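Local atomic coordinates of uncharacterized protein (Bacteroides uniformis, PDB entry 4JPQ), a protein that is of uncharacterised function but probably binds carbohydrate, belonging to carbohydrate-binding family 9. Residues 16-21 and 59-64; 7-12 and 55-60; 132-137 and 162-167; 63-68 and 156-161; 91-96 and 104-109. All coordinates share one frame; numbering follows the deposited sequence.

Interaction 1: 16-21 and 59-64; sequences ASPEGE and GREILL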
# COMPACT_ATOMS: atom_id res chain seq x y z
N ALA A 16 18.65 -4.31 12.44
CA ALA A 16 18.71 -4.71 11.03
C ALA A 16 17.34 -4.62 10.36
O ALA A 16 16.32 -4.45 11.02
CB ALA A 16 19.26 -6.14 10.90
N SER A 17 17.36 -4.73 9.04
CA SER A 17 16.16 -4.71 8.23
C SER A 17 15.34 -5.99 8.50
O SER A 17 15.87 -7.09 8.34
CB SER A 17 16.53 -4.68 6.75
OG SER A 17 15.39 -4.77 5.92
N PRO A 18 14.07 -5.84 8.91
CA PRO A 18 13.22 -7.02 9.12
C PRO A 18 12.74 -7.64 7.81
O PRO A 18 12.57 -6.94 6.81
CB PRO A 18 12.02 -6.44 9.86
CG PRO A 18 11.93 -5.06 9.35
CD PRO A 18 13.34 -4.60 9.22
N GLU A 19 12.54 -8.96 7.85
CA GLU A 19 12.00 -9.71 6.72
C GLU A 19 10.48 -9.66 6.85
O GLU A 19 9.95 -9.57 7.95
CB GLU A 19 12.54 -11.15 6.71
CG GLU A 19 14.05 -11.22 6.42
CD GLU A 19 14.46 -10.76 5.02
OE1 GLU A 19 13.61 -10.63 4.10
OE2 GLU A 19 15.67 -10.53 4.81
N GLY A 20 9.80 -9.68 5.70
CA GLY A 20 8.35 -9.55 5.65
C GLY A 20 7.57 -10.49 6.54
O GLY A 20 6.65 -10.03 7.23
N GLU A 21 7.93 -11.79 6.52
CA GLU A 21 7.22 -12.81 7.33
C GLU A 21 7.23 -12.49 8.83
O GLU A 21 6.25 -12.79 9.53
CB GLU A 21 7.80 -14.23 7.09
CG GLU A 21 6.88 -15.38 7.57
CD GLU A 21 7.50 -16.77 7.42
OE1 GLU A 21 8.67 -16.95 7.83
OE2 GLU A 21 6.81 -17.70 6.92
N GLY A 59 13.11 3.96 11.06
CA GLY A 59 14.01 5.10 10.87
C GLY A 59 14.55 5.03 9.44
O GLY A 59 14.60 6.04 8.74
N ARG A 60 14.97 3.83 9.02
CA ARG A 60 15.44 3.55 7.66
C ARG A 60 14.33 2.95 6.78
O ARG A 60 14.47 2.98 5.56
CB ARG A 60 16.62 2.56 7.68
CG ARG A 60 17.75 2.87 8.67
CD ARG A 60 18.88 1.85 8.63
NE ARG A 60 18.38 0.47 8.78
CZ ARG A 60 19.13 -0.63 8.72
NH1 ARG A 60 20.46 -0.56 8.56
NH2 ARG A 60 18.55 -1.82 8.84
N GLU A 61 13.27 2.37 7.36
CA GLU A 61 12.23 1.65 6.59
C GLU A 61 10.81 1.86 7.09
O GLU A 61 10.61 2.01 8.29
CB GLU A 61 12.50 0.15 6.68
CG GLU A 61 13.84 -0.31 6.09
CD GLU A 61 14.51 -1.35 6.93
OE1 GLU A 61 14.91 -1.05 8.07
OE2 GLU A 61 14.65 -2.48 6.42
N ILE A 62 9.84 1.84 6.17
CA ILE A 62 8.41 1.91 6.48
C ILE A 62 7.90 0.48 6.46
O ILE A 62 8.17 -0.25 5.50
CB ILE A 62 7.60 2.70 5.44
CG1 ILE A 62 8.10 4.14 5.36
CG2 ILE A 62 6.11 2.69 5.80
CD1 ILE A 62 7.48 4.95 4.23
N LEU A 63 7.13 0.12 7.49
CA LEU A 63 6.57 -1.20 7.66
C LEU A 63 5.05 -1.12 7.53
O LEU A 63 4.41 -0.42 8.31
CB LEU A 63 6.90 -1.71 9.06
CG LEU A 63 8.37 -1.71 9.47
CD1 LEU A 63 8.50 -2.29 10.87
CD2 LEU A 63 9.23 -2.50 8.50
N LEU A 64 4.49 -1.83 6.54
CA LEU A 64 3.04 -1.89 6.29
C LEU A 64 2.52 -3.31 6.43
O LEU A 64 3.17 -4.23 5.94
CB LEU A 64 2.70 -1.49 4.87
CG LEU A 64 2.79 -0.07 4.42
CD1 LEU A 64 2.51 -0.01 2.93
CD2 LEU A 64 1.80 0.78 5.20
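At the start of strand 61-70, Glu61 and Leu63 are met by Ser17 and Pro18 of the loop that joins strand 6-11 to helix 23-29. The polar part of the contact is a single side-chain hydrogen bond. Ser17 holds OG anti to its backbone N (chi1 175°), and OG donates to Glu61 OE2; the modelled 2.5 Å is very short, and its exact length is doubtful at this resolution. The same hydroxyl is hydrogen-bonded to Lys136 NZ, a donor, which suits serine to the place: one small group can give a hydrogen to the glutamate and take one from the lysine. The other carboxylate oxygen, Glu61 OE1, is hydrogen-bonded to Thr58 OG1. Arg60 NH2 lies 3.8 Å from Glu61 OE1, a long ion pair from a poorly ordered side chain. That guanidinium also passes with its edge beside Ser17 N, 3.2 Å from NH2, but both atoms are donors and do not bond.

Next to this polar group, Pro18 supplies hydrocarbon. Its ring and the Glu61 side chain meet tip to tip, CD standing 3.7 Å from Glu61 OE2. Pro18 CG rests 3.8 Å from Leu63 CD2, so the proline covers a leucine that points from the strand toward the loop. Held by serine and threonine hydroxyls and lying near a lysine and an arginine, the largely buried Glu61 carboxylate is likely to be stabilised as an anion.

Interaction 2: 7-12 and 55-60; sequences LSVKKV and IAHTGR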
# COMPACT_ATOMS: atom_id res chain seq x y z
N LEU A 7 -2.54 10.26 10.69
CA LEU A 7 -1.97 9.08 11.33
C LEU A 7 -0.64 9.33 11.98
O LEU A 7 0.20 10.04 11.42
CB LEU A 7 -1.73 7.96 10.30
CG LEU A 7 -2.62 6.74 10.35
CD1 LEU A 7 -2.15 5.77 9.28
CD2 LEU A 7 -2.61 6.08 11.73
N SER A 8 -0.44 8.68 13.13
CA SER A 8 0.83 8.66 13.84
C SER A 8 1.48 7.33 13.47
O SER A 8 0.89 6.26 13.69
CB SER A 8 0.64 8.75 15.35
OG SER A 8 0.04 9.99 15.68
N VAL A 9 2.67 7.40 12.87
CA VAL A 9 3.44 6.24 12.50
C VAL A 9 4.46 6.09 13.63
O VAL A 9 5.46 6.81 13.67
CB VAL A 9 4.11 6.43 11.13
CG1 VAL A 9 4.83 5.16 10.70
CG2 VAL A 9 3.07 6.81 10.09
N LYS A 10 4.17 5.17 14.56
CA LYS A 10 5.05 4.91 15.72
C LYS A 10 6.38 4.30 15.28
O LYS A 10 6.42 3.58 14.28
CB LYS A 10 4.37 3.98 16.74
CG LYS A 10 3.17 4.57 17.50
CD LYS A 10 3.61 5.52 18.61
CE LYS A 10 2.46 5.99 19.49
NZ LYS A 10 1.55 6.94 18.79
N LYS A 11 7.46 4.63 16.00
CA LYS A 11 8.78 4.07 15.72
C LYS A 11 8.98 2.75 16.45
O LYS A 11 8.62 2.63 17.62
CB LYS A 11 9.94 5.01 16.10
CG LYS A 11 11.29 4.52 15.55
CD LYS A 11 12.48 5.41 15.80
CE LYS A 11 13.69 4.85 15.04
NZ LYS A 11 14.96 5.59 15.26
N VAL A 12 9.61 1.81 15.76
CA VAL A 12 9.99 0.50 16.28
C VAL A 12 11.52 0.39 16.13
O VAL A 12 12.06 0.78 15.10
CB VAL A 12 9.23 -0.60 15.50
CG1 VAL A 12 9.70 -1.98 15.91
CG2 VAL A 12 7.73 -0.44 15.73
N ILE A 55 0.74 0.72 10.21
CA ILE A 55 1.99 1.24 9.75
C ILE A 55 2.91 1.68 10.90
O ILE A 55 2.45 2.17 11.93
CB ILE A 55 1.71 2.39 8.74
CG1 ILE A 55 3.01 2.85 8.05
CG2 ILE A 55 0.95 3.56 9.40
CD1 ILE A 55 2.80 3.85 6.96
N ALA A 56 4.21 1.49 10.69
CA ALA A 56 5.25 1.89 11.65
C ALA A 56 6.55 2.11 10.89
O ALA A 56 6.57 1.94 9.67
CB ALA A 56 5.43 0.83 12.69
N HIS A 57 7.63 2.47 11.59
CA HIS A 57 8.92 2.66 10.93
C HIS A 57 10.11 2.34 11.80
O HIS A 57 10.04 2.43 13.02
CB HIS A 57 9.05 4.09 10.37
CG HIS A 57 9.26 5.15 11.41
ND1 HIS A 57 10.46 5.80 11.58
CD2 HIS A 57 8.41 5.69 12.32
CE1 HIS A 57 10.35 6.70 12.55
NE2 HIS A 57 9.11 6.65 13.01
N THR A 58 11.20 2.00 11.13
CA THR A 58 12.47 1.70 11.78
C THR A 58 13.45 2.88 11.76
O THR A 58 14.51 2.79 12.38
CB THR A 58 13.15 0.51 11.09
OG1 THR A 58 13.50 0.85 9.74
CG2 THR A 58 12.20 -0.69 11.08
N GLY A 59 13.11 3.96 11.06
CA GLY A 59 14.01 5.10 10.87
C GLY A 59 14.55 5.03 9.44
O GLY A 59 14.60 6.04 8.74
N ARG A 60 14.97 3.83 9.02
CA ARG A 60 15.44 3.55 7.66
C ARG A 60 14.33 2.95 6.78
O ARG A 60 14.47 2.98 5.56
CB ARG A 60 16.62 2.56 7.68
CG ARG A 60 17.75 2.87 8.67
CD ARG A 60 18.88 1.85 8.63
NE ARG A 60 18.38 0.47 8.78
CZ ARG A 60 19.13 -0.63 8.72
NH1 ARG A 60 20.46 -0.56 8.56
NH2 ARG A 60 18.55 -1.82 8.84
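The carbonyl oxygen of His57 receives two groups from strand 6-11 and its end: Val12 N donates a nearly straight hydrogen bond to His57 O (2.8 Å, 173° at the hydrogen), and Lys11 CA lends a C-H contact to the same oxygen at 3.4 Å. One step back, His57 N donates to Lys10 O over 3.2 Å, a more bent bond. Together these bonds flank Lys11 and pair it with His57 in parallel register, although the short strand axes diverge by 44°.

Within this pair it is the hydrocarbon of the lysine that does the touching. With CG anti to the backbone N, Lys11 lays that methylene over one face of the imidazole, toward the rim and 4.1 Å from the ring centroid, a CH-pi contact. The extended chain then runs past Thr58 O and delivers NZ to a salt bridge with Asp175. Val9 O lies at the ring's edge, in its plane, 3.4 Å from His57 CD2, and Phe219 meets the ring edge-to-face. Apolar branches fill the remainder: Val9 CG2 touches Ile55 CG2 at 3.9 Å, and Val12 CG2 meets Ala56 CB, where a small residue leaves room for the neighbouring backbone.

Strand 6-11 lies between strands 50-57 and 215-219, strand 61-70 pairs with the other side of 50-57, and helix 23-29 packs Leu26 and Leu27 on Val12 and Ala56.

Interaction 3: 132-137 and 162-167; sequences LGMVKR and PVSAFF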
# COMPACT_ATOMS: atom_id res chain seq x y z
N LEU A 132 12.75 -2.49 -7.11
CA LEU A 132 11.73 -3.51 -6.77
C LEU A 132 12.31 -4.51 -5.76
O LEU A 132 11.61 -4.90 -4.82
CB LEU A 132 11.25 -4.25 -8.01
CG LEU A 132 10.41 -3.41 -8.98
CD1 LEU A 132 10.41 -4.05 -10.36
CD2 LEU A 132 9.00 -3.20 -8.44
N GLY A 133 13.59 -4.87 -5.98
CA GLY A 133 14.36 -5.75 -5.11
C GLY A 133 14.56 -5.21 -3.70
O GLY A 133 14.74 -5.99 -2.77
N MSE A 134 14.58 -3.88 -3.54
CA MSE A 134 14.68 -3.25 -2.21
C MSE A 134 13.46 -3.48 -1.35
O MSE A 134 13.59 -3.61 -0.13
CB MSE A 134 14.88 -1.73 -2.31
CG MSE A 134 16.26 -1.30 -2.76
SE MSE A 134 16.17 0.62 -3.23
CE MSE A 134 17.89 0.62 -4.18
N VAL A 135 12.27 -3.53 -1.95
CA VAL A 135 11.02 -3.67 -1.19
C VAL A 135 10.76 -5.12 -0.87
O VAL A 135 10.43 -5.91 -1.75
CB VAL A 135 9.80 -3.07 -1.92
CG1 VAL A 135 8.54 -3.22 -1.07
CG2 VAL A 135 10.04 -1.60 -2.26
N LYS A 136 10.92 -5.47 0.40
CA LYS A 136 10.70 -6.83 0.87
C LYS A 136 9.20 -6.95 1.06
O LYS A 136 8.54 -6.00 1.45
CB LYS A 136 11.45 -7.12 2.17
CG LYS A 136 12.95 -6.99 2.05
CD LYS A 136 13.59 -6.99 3.44
CE LYS A 136 15.11 -6.94 3.38
NZ LYS A 136 15.70 -7.11 4.73
N ARG A 137 8.69 -8.14 0.74
CA ARG A 137 7.28 -8.45 0.81
C ARG A 137 7.01 -9.83 1.37
O ARG A 137 7.91 -10.68 1.39
CB ARG A 137 6.74 -8.46 -0.60
CG ARG A 137 6.71 -7.12 -1.29
CD ARG A 137 6.76 -7.29 -2.80
NE ARG A 137 8.12 -7.28 -3.37
CZ ARG A 137 8.42 -7.59 -4.63
NH1 ARG A 137 7.50 -8.04 -5.50
NH2 ARG A 137 9.68 -7.50 -5.03
N PRO A 162 12.19 0.36 2.12
CA PRO A 162 13.34 1.16 2.57
C PRO A 162 13.28 2.58 2.04
O PRO A 162 12.75 2.82 0.95
CB PRO A 162 14.55 0.42 1.98
CG PRO A 162 14.04 -0.93 1.66
CD PRO A 162 12.64 -0.67 1.17
N VAL A 163 13.87 3.49 2.79
CA VAL A 163 13.93 4.91 2.43
C VAL A 163 14.57 5.11 1.03
O VAL A 163 14.17 6.00 0.27
CB VAL A 163 14.62 5.68 3.58
CG1 VAL A 163 16.13 5.44 3.59
CG2 VAL A 163 14.30 7.14 3.50
N SER A 164 15.54 4.26 0.67
CA SER A 164 16.18 4.25 -0.66
C SER A 164 15.24 3.90 -1.81
O SER A 164 15.53 4.25 -2.95
CB SER A 164 17.36 3.28 -0.68
OG SER A 164 16.95 1.97 -0.31
N ALA A 165 14.12 3.21 -1.53
CA ALA A 165 13.12 2.90 -2.58
C ALA A 165 12.38 4.13 -3.11
O ALA A 165 11.69 4.02 -4.12
CB ALA A 165 12.12 1.88 -2.11
N PHE A 166 12.50 5.29 -2.44
CA PHE A 166 11.98 6.54 -3.00
C PHE A 166 13.03 6.98 -4.04
O PHE A 166 13.78 7.94 -3.86
CB PHE A 166 11.78 7.59 -1.91
CG PHE A 166 10.71 7.23 -0.90
CD1 PHE A 166 9.43 6.92 -1.32
CD2 PHE A 166 10.97 7.26 0.46
CE1 PHE A 166 8.43 6.61 -0.40
CE2 PHE A 166 9.98 6.98 1.39
CZ PHE A 166 8.71 6.64 0.96
N PHE A 167 13.00 6.26 -5.17
CA PHE A 167 14.04 6.32 -6.21
C PHE A 167 14.30 7.63 -6.93
O PHE A 167 15.34 7.77 -7.58
CB PHE A 167 13.90 5.14 -7.21
CG PHE A 167 12.69 5.19 -8.10
CD1 PHE A 167 11.47 4.67 -7.69
CD2 PHE A 167 12.79 5.70 -9.39
CE1 PHE A 167 10.36 4.70 -8.52
CE2 PHE A 167 11.68 5.73 -10.24
CZ PHE A 167 10.46 5.23 -9.80
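A selenium atom beside a hydroxyl marks this contact: SE of the selenomethionine Met134 lies 3.3 Å from Ser164 OG, in an interface built by packing alone. Met134 sends CG anti to its carbonyl carbon (chi1 -74°), and the chain stretches from there over the 3-10 segment 163-165, with SE 3.7 Å from Ala165 N. A long, unbranched methionine-type chain, here with selenium for sulfur, can lie along this mix of methyl, hydroxyl and backbone.

Nearer the backbone, the Pro162 ring is turned to Met134 O, which has CG at 3.3 Å and CD at 3.4 Å. The same ring touches Met134 CB through CG, and its CD reaches the backbone of Val135. An alanine here would remove CG and CD, and would probably open a gap between Met134 O and the start of the 3-10 segment. Val135 completes the packing, its CG2 branch meeting Ala165 CB at 4.1 Å; the small alanine lets the turn come close.

The contact joins the helix-to-strand junction at 134-136 to the turn after strand 152-162, with which strand 136-139 pairs. Beneath, Val135 rests on Ile161 and on Leu113 and Ile115 of strand 113-118.

Interaction 4: 63-68 and 156-161; sequences LLHYKV and ELVMVI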
# COMPACT_ATOMS: atom_id res chain seq x y z
N LEU A 63 7.13 0.12 7.49
CA LEU A 63 6.57 -1.20 7.66
C LEU A 63 5.05 -1.12 7.53
O LEU A 63 4.41 -0.42 8.31
CB LEU A 63 6.90 -1.71 9.06
CG LEU A 63 8.37 -1.71 9.47
CD1 LEU A 63 8.50 -2.29 10.87
CD2 LEU A 63 9.23 -2.50 8.50
N LEU A 64 4.49 -1.83 6.54
CA LEU A 64 3.04 -1.89 6.29
C LEU A 64 2.52 -3.31 6.43
O LEU A 64 3.17 -4.23 5.94
CB LEU A 64 2.70 -1.49 4.87
CG LEU A 64 2.79 -0.07 4.42
CD1 LEU A 64 2.51 -0.01 2.93
CD2 LEU A 64 1.80 0.78 5.20
N HIS A 65 1.34 -3.45 7.03
CA HIS A 65 0.68 -4.72 7.23
C HIS A 65 -0.80 -4.51 6.96
O HIS A 65 -1.44 -3.73 7.65
CB HIS A 65 0.94 -5.23 8.65
CG HIS A 65 0.32 -6.56 8.95
ND1 HIS A 65 -0.33 -6.84 10.13
CD2 HIS A 65 0.21 -7.67 8.19
CE1 HIS A 65 -0.80 -8.08 10.09
NE2 HIS A 65 -0.47 -8.60 8.93
N TYR A 66 -1.32 -5.18 5.93
CA TYR A 66 -2.72 -5.15 5.53
C TYR A 66 -3.37 -6.48 5.88
O TYR A 66 -2.74 -7.53 5.70
CB TYR A 66 -2.84 -5.02 4.01
CG TYR A 66 -2.40 -3.71 3.42
CD1 TYR A 66 -1.08 -3.52 3.02
CD2 TYR A 66 -3.32 -2.67 3.20
CE1 TYR A 66 -0.67 -2.32 2.44
CE2 TYR A 66 -2.92 -1.47 2.63
CZ TYR A 66 -1.60 -1.30 2.24
OH TYR A 66 -1.18 -0.13 1.68
N LYS A 67 -4.63 -6.43 6.31
CA LYS A 67 -5.47 -7.62 6.54
C LYS A 67 -6.73 -7.44 5.69
O LYS A 67 -7.34 -6.38 5.72
CB LYS A 67 -5.85 -7.76 8.00
CG LYS A 67 -4.72 -8.20 8.93
CD LYS A 67 -5.07 -8.05 10.41
CE LYS A 67 -6.26 -8.88 10.87
NZ LYS A 67 -6.42 -8.77 12.35
N VAL A 68 -7.12 -8.48 4.95
CA VAL A 68 -8.28 -8.45 4.06
C VAL A 68 -9.19 -9.68 4.22
O VAL A 68 -8.69 -10.77 4.48
CB VAL A 68 -7.79 -8.43 2.59
CG1 VAL A 68 -8.95 -8.47 1.60
CG2 VAL A 68 -6.91 -7.22 2.33
N GLU A 156 -3.50 -11.74 4.27
CA GLU A 156 -2.69 -10.67 4.83
C GLU A 156 -1.47 -10.45 3.95
O GLU A 156 -1.00 -11.37 3.27
CB GLU A 156 -2.23 -11.01 6.25
CG GLU A 156 -3.37 -11.42 7.18
CD GLU A 156 -2.96 -11.58 8.64
OE1 GLU A 156 -1.81 -11.24 9.00
OE2 GLU A 156 -3.81 -12.04 9.44
N LEU A 157 -0.95 -9.22 3.98
CA LEU A 157 0.18 -8.82 3.16
C LEU A 157 1.01 -7.76 3.86
O LEU A 157 0.46 -6.89 4.52
CB LEU A 157 -0.32 -8.30 1.81
CG LEU A 157 0.73 -7.84 0.79
CD1 LEU A 157 0.32 -8.22 -0.62
CD2 LEU A 157 1.07 -6.35 0.87
N VAL A 158 2.34 -7.83 3.64
CA VAL A 158 3.31 -6.95 4.24
C VAL A 158 4.26 -6.40 3.21
O VAL A 158 4.66 -7.11 2.29
CB VAL A 158 4.13 -7.72 5.29
CG1 VAL A 158 5.39 -6.97 5.73
CG2 VAL A 158 3.26 -8.03 6.49
N MSE A 159 4.62 -5.13 3.40
CA MSE A 159 5.60 -4.44 2.58
C MSE A 159 6.56 -3.77 3.53
O MSE A 159 6.14 -3.09 4.47
CB MSE A 159 4.96 -3.36 1.70
CG MSE A 159 4.19 -3.95 0.53
SE MSE A 159 3.70 -2.51 -0.72
CE MSE A 159 1.80 -2.19 -0.28
N VAL A 160 7.86 -3.96 3.29
CA VAL A 160 8.94 -3.29 4.04
C VAL A 160 9.59 -2.38 2.99
O VAL A 160 10.29 -2.85 2.10
CB VAL A 160 9.94 -4.30 4.61
CG1 VAL A 160 11.03 -3.59 5.40
CG2 VAL A 160 9.22 -5.31 5.48
N ILE A 161 9.30 -1.08 3.07
CA ILE A 161 9.75 -0.10 2.08
C ILE A 161 10.96 0.69 2.60
O ILE A 161 10.80 1.57 3.44
CB ILE A 161 8.59 0.87 1.72
CG1 ILE A 161 7.41 0.08 1.13
CG2 ILE A 161 9.05 1.93 0.72
CD1 ILE A 161 6.13 0.88 1.02
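His65 and Glu156 lean across each other on one face of an antiparallel strand pair, ring and carboxylate planes 59° apart. NE2 donates to Glu156 OE1 at 3.0 Å: the oxygen lies in the imidazole plane at its edge, while the nitrogen sits well above the carboxylate plane. Histidine suits the place because it can donate at NE2 and accept at ND1 from Arg54 NE, consistent with a neutral ring. Val158 CG2 packs obliquely on the same ring, 3.5 Å from CD2. Lys67 runs side by side with Glu156, methylene CG 3.8 Å from its CD, but NZ does not reach the carboxylate and instead makes a cation-pi contact with Phe34.

The opposite face is mostly apolar, the Tyr66 hydroxyl making a weak hydrogen bond to Glu91 O. Tyr66 and Leu157 point the same way, as do Leu64 and Met159, a selenomethionine. Its unbranched chain bends at chi3 (-102°), carrying CE across to Tyr66 CE1 at 3.7 Å and Leu64 CD1 at 3.9 Å, so that one methyl bridges two neighbours. Below, Leu64 and Tyr66 each exchange a pair of backbone hydrogen bonds with Met159 and Leu157, respectively; Tyr66 N to Leu157 O measures 2.8 Å.

Strand 50-57 flanks 61-70, and strand 136-139 flanks 152-162. Helix 23-29 covers His65 and Val158, whereas Phe92 of strand 89-95 packs on Leu64 and Tyr66 in what appears to be the sandwich interior.

Interaction 5: 91-96 and 104-109; sequences EFFVSP and NFECNC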
# COMPACT_ATOMS: atom_id res chain seq x y z
N GLU A 91 -2.83 -1.19 -1.92
CA GLU A 91 -1.97 -0.12 -2.42
C GLU A 91 -1.61 0.91 -1.34
O GLU A 91 -2.37 1.11 -0.40
CB GLU A 91 -2.67 0.59 -3.60
CG GLU A 91 -3.20 -0.34 -4.70
CD GLU A 91 -3.87 0.38 -5.87
OE1 GLU A 91 -4.04 1.60 -5.83
OE2 GLU A 91 -4.26 -0.31 -6.83
N PHE A 92 -0.44 1.52 -1.52
CA PHE A 92 0.09 2.59 -0.67
C PHE A 92 0.65 3.68 -1.59
O PHE A 92 1.55 3.40 -2.38
CB PHE A 92 1.21 2.06 0.24
CG PHE A 92 1.92 3.12 1.05
CD1 PHE A 92 1.21 4.04 1.82
CD2 PHE A 92 3.32 3.17 1.09
CE1 PHE A 92 1.86 5.00 2.60
CE2 PHE A 92 3.98 4.12 1.87
CZ PHE A 92 3.25 5.04 2.62
N PHE A 93 0.09 4.88 -1.51
CA PHE A 93 0.52 6.03 -2.31
C PHE A 93 1.09 7.04 -1.32
O PHE A 93 0.49 7.25 -0.27
CB PHE A 93 -0.66 6.68 -3.03
CG PHE A 93 -1.11 5.98 -4.31
CD1 PHE A 93 -1.35 4.61 -4.35
CD2 PHE A 93 -1.38 6.73 -5.45
CE1 PHE A 93 -1.79 3.99 -5.53
CE2 PHE A 93 -1.82 6.12 -6.62
CZ PHE A 93 -2.02 4.75 -6.66
N VAL A 94 2.22 7.67 -1.65
CA VAL A 94 2.89 8.59 -0.72
C VAL A 94 3.83 9.61 -1.40
O VAL A 94 4.55 9.25 -2.33
CB VAL A 94 3.65 7.77 0.37
CG1 VAL A 94 4.77 6.92 -0.24
CG2 VAL A 94 4.21 8.65 1.47
N SER A 95 3.81 10.86 -0.91
CA SER A 95 4.68 11.96 -1.35
C SER A 95 5.54 12.25 -0.12
O SER A 95 5.02 12.68 0.91
CB SER A 95 3.88 13.21 -1.76
OG SER A 95 4.71 14.34 -2.00
N PRO A 96 6.87 12.06 -0.22
CA PRO A 96 7.69 12.16 0.98
C PRO A 96 8.36 13.49 1.34
O PRO A 96 8.89 13.58 2.46
CB PRO A 96 8.77 11.14 0.67
CG PRO A 96 9.02 11.38 -0.78
CD PRO A 96 7.73 11.86 -1.39
N ASN A 104 3.56 5.34 -5.89
CA ASN A 104 2.47 4.39 -5.68
C ASN A 104 3.05 2.97 -5.63
O ASN A 104 3.73 2.55 -6.57
CB ASN A 104 1.35 4.50 -6.73
CG ASN A 104 1.85 4.36 -8.15
OD1 ASN A 104 2.76 5.07 -8.54
ND2 ASN A 104 1.27 3.45 -8.93
N PHE A 105 2.79 2.28 -4.52
CA PHE A 105 3.23 0.92 -4.29
C PHE A 105 1.96 0.09 -4.34
O PHE A 105 1.15 0.17 -3.42
CB PHE A 105 3.90 0.79 -2.92
CG PHE A 105 5.14 1.60 -2.78
CD1 PHE A 105 5.07 2.94 -2.43
CD2 PHE A 105 6.39 1.02 -2.96
CE1 PHE A 105 6.23 3.69 -2.27
CE2 PHE A 105 7.55 1.77 -2.81
CZ PHE A 105 7.47 3.10 -2.47
N GLU A 106 1.78 -0.68 -5.42
CA GLU A 106 0.60 -1.52 -5.60
C GLU A 106 1.10 -2.96 -5.58
O GLU A 106 2.02 -3.30 -6.33
CB GLU A 106 -0.09 -1.17 -6.91
CG GLU A 106 -0.45 0.31 -7.03
CD GLU A 106 -1.23 0.69 -8.28
OE1 GLU A 106 -1.80 -0.19 -8.94
OE2 GLU A 106 -1.29 1.89 -8.60
N CYS A 107 0.50 -3.79 -4.74
CA CYS A 107 0.94 -5.18 -4.57
C CYS A 107 -0.25 -6.14 -4.58
O CYS A 107 -1.21 -5.94 -3.81
CB CYS A 107 1.69 -5.27 -3.25
SG CYS A 107 2.77 -6.70 -3.12
N ASN A 108 -0.24 -7.14 -5.47
CA ASN A 108 -1.35 -8.12 -5.49
C ASN A 108 -1.18 -9.12 -4.37
O ASN A 108 -0.08 -9.23 -3.79
CB ASN A 108 -1.60 -8.79 -6.86
CG ASN A 108 -0.51 -9.77 -7.30
OD1 ASN A 108 0.39 -10.14 -6.55
ND2 ASN A 108 -0.62 -10.22 -8.55
N CYS A 109 -2.24 -9.88 -4.10
CA CYS A 109 -2.26 -10.88 -3.02
C CYS A 109 -1.20 -12.00 -3.11
O CYS A 109 -0.93 -12.64 -2.10
CB CYS A 109 -3.65 -11.49 -2.87
SG CYS A 109 -4.21 -12.42 -4.31
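Glu91 and Glu106 share a first torsion, CG anti to the carbonyl carbon (chi1 -51° and -55°), and both then run extended, so the two chains lie side by side, their carboxylate planes stacked and only 16° from parallel. Glu91 OE2 is 3.2 Å from Glu106 OE1, two acceptors with no bond between them. Asn104 CB stands 3.3 Å above the centre of the Phe93 ring, a CH-pi contact. Its ND2 donates to Glu106 OE2 (3.0 Å) from above the carboxylate plane and also bonds Gln116, while OD1 is held by Arg124. A leucine in place of Glu106 would probably leave Asn104 ND2 without one acceptor, its amide freer to turn.

Across the sheet, Phe92 CD2 meets Phe105 CD1 at 3.9 Å, and Val94 CG1 lies at the Phe105 edge, apolar groups suited to a buried face that Ile161 also touches. Paired backbone bonds between Phe92 and Phe105 close this part of the hairpin 89-95/102-108. A bound 3-cyclohexyl-1-propylsulfonic acid, probably from the crystallisation liquor, lies about 5 Å from the Phe93 side chain and may mark a pocket. Two buried carboxylates this close would probably repel if both were charged, so one of them may be protonated.

Four of the contacts follow neighbouring strands: interaction 2 joins strand 6-11 to 50-57, interaction 1 lays a loop on the start of 61-70, interaction 4 pairs 61-70 with 152-162, and interaction 3 sits where 152-162 and 136-139 meet. Interaction 1 lies about 10 Å, centre to centre, from each of interactions 2, 3 and 4. Along the chain, interactions 1 and 2 close before 3 and 5 open, the segments of 3 and 4 alternate, and the hairpin of interaction 5 is nested between those of interaction 4, packing against it through Tyr66 and Phe92. Distant parts of the chain are thereby gathered into one compact body, consistent with a family 9 beta-sandwich.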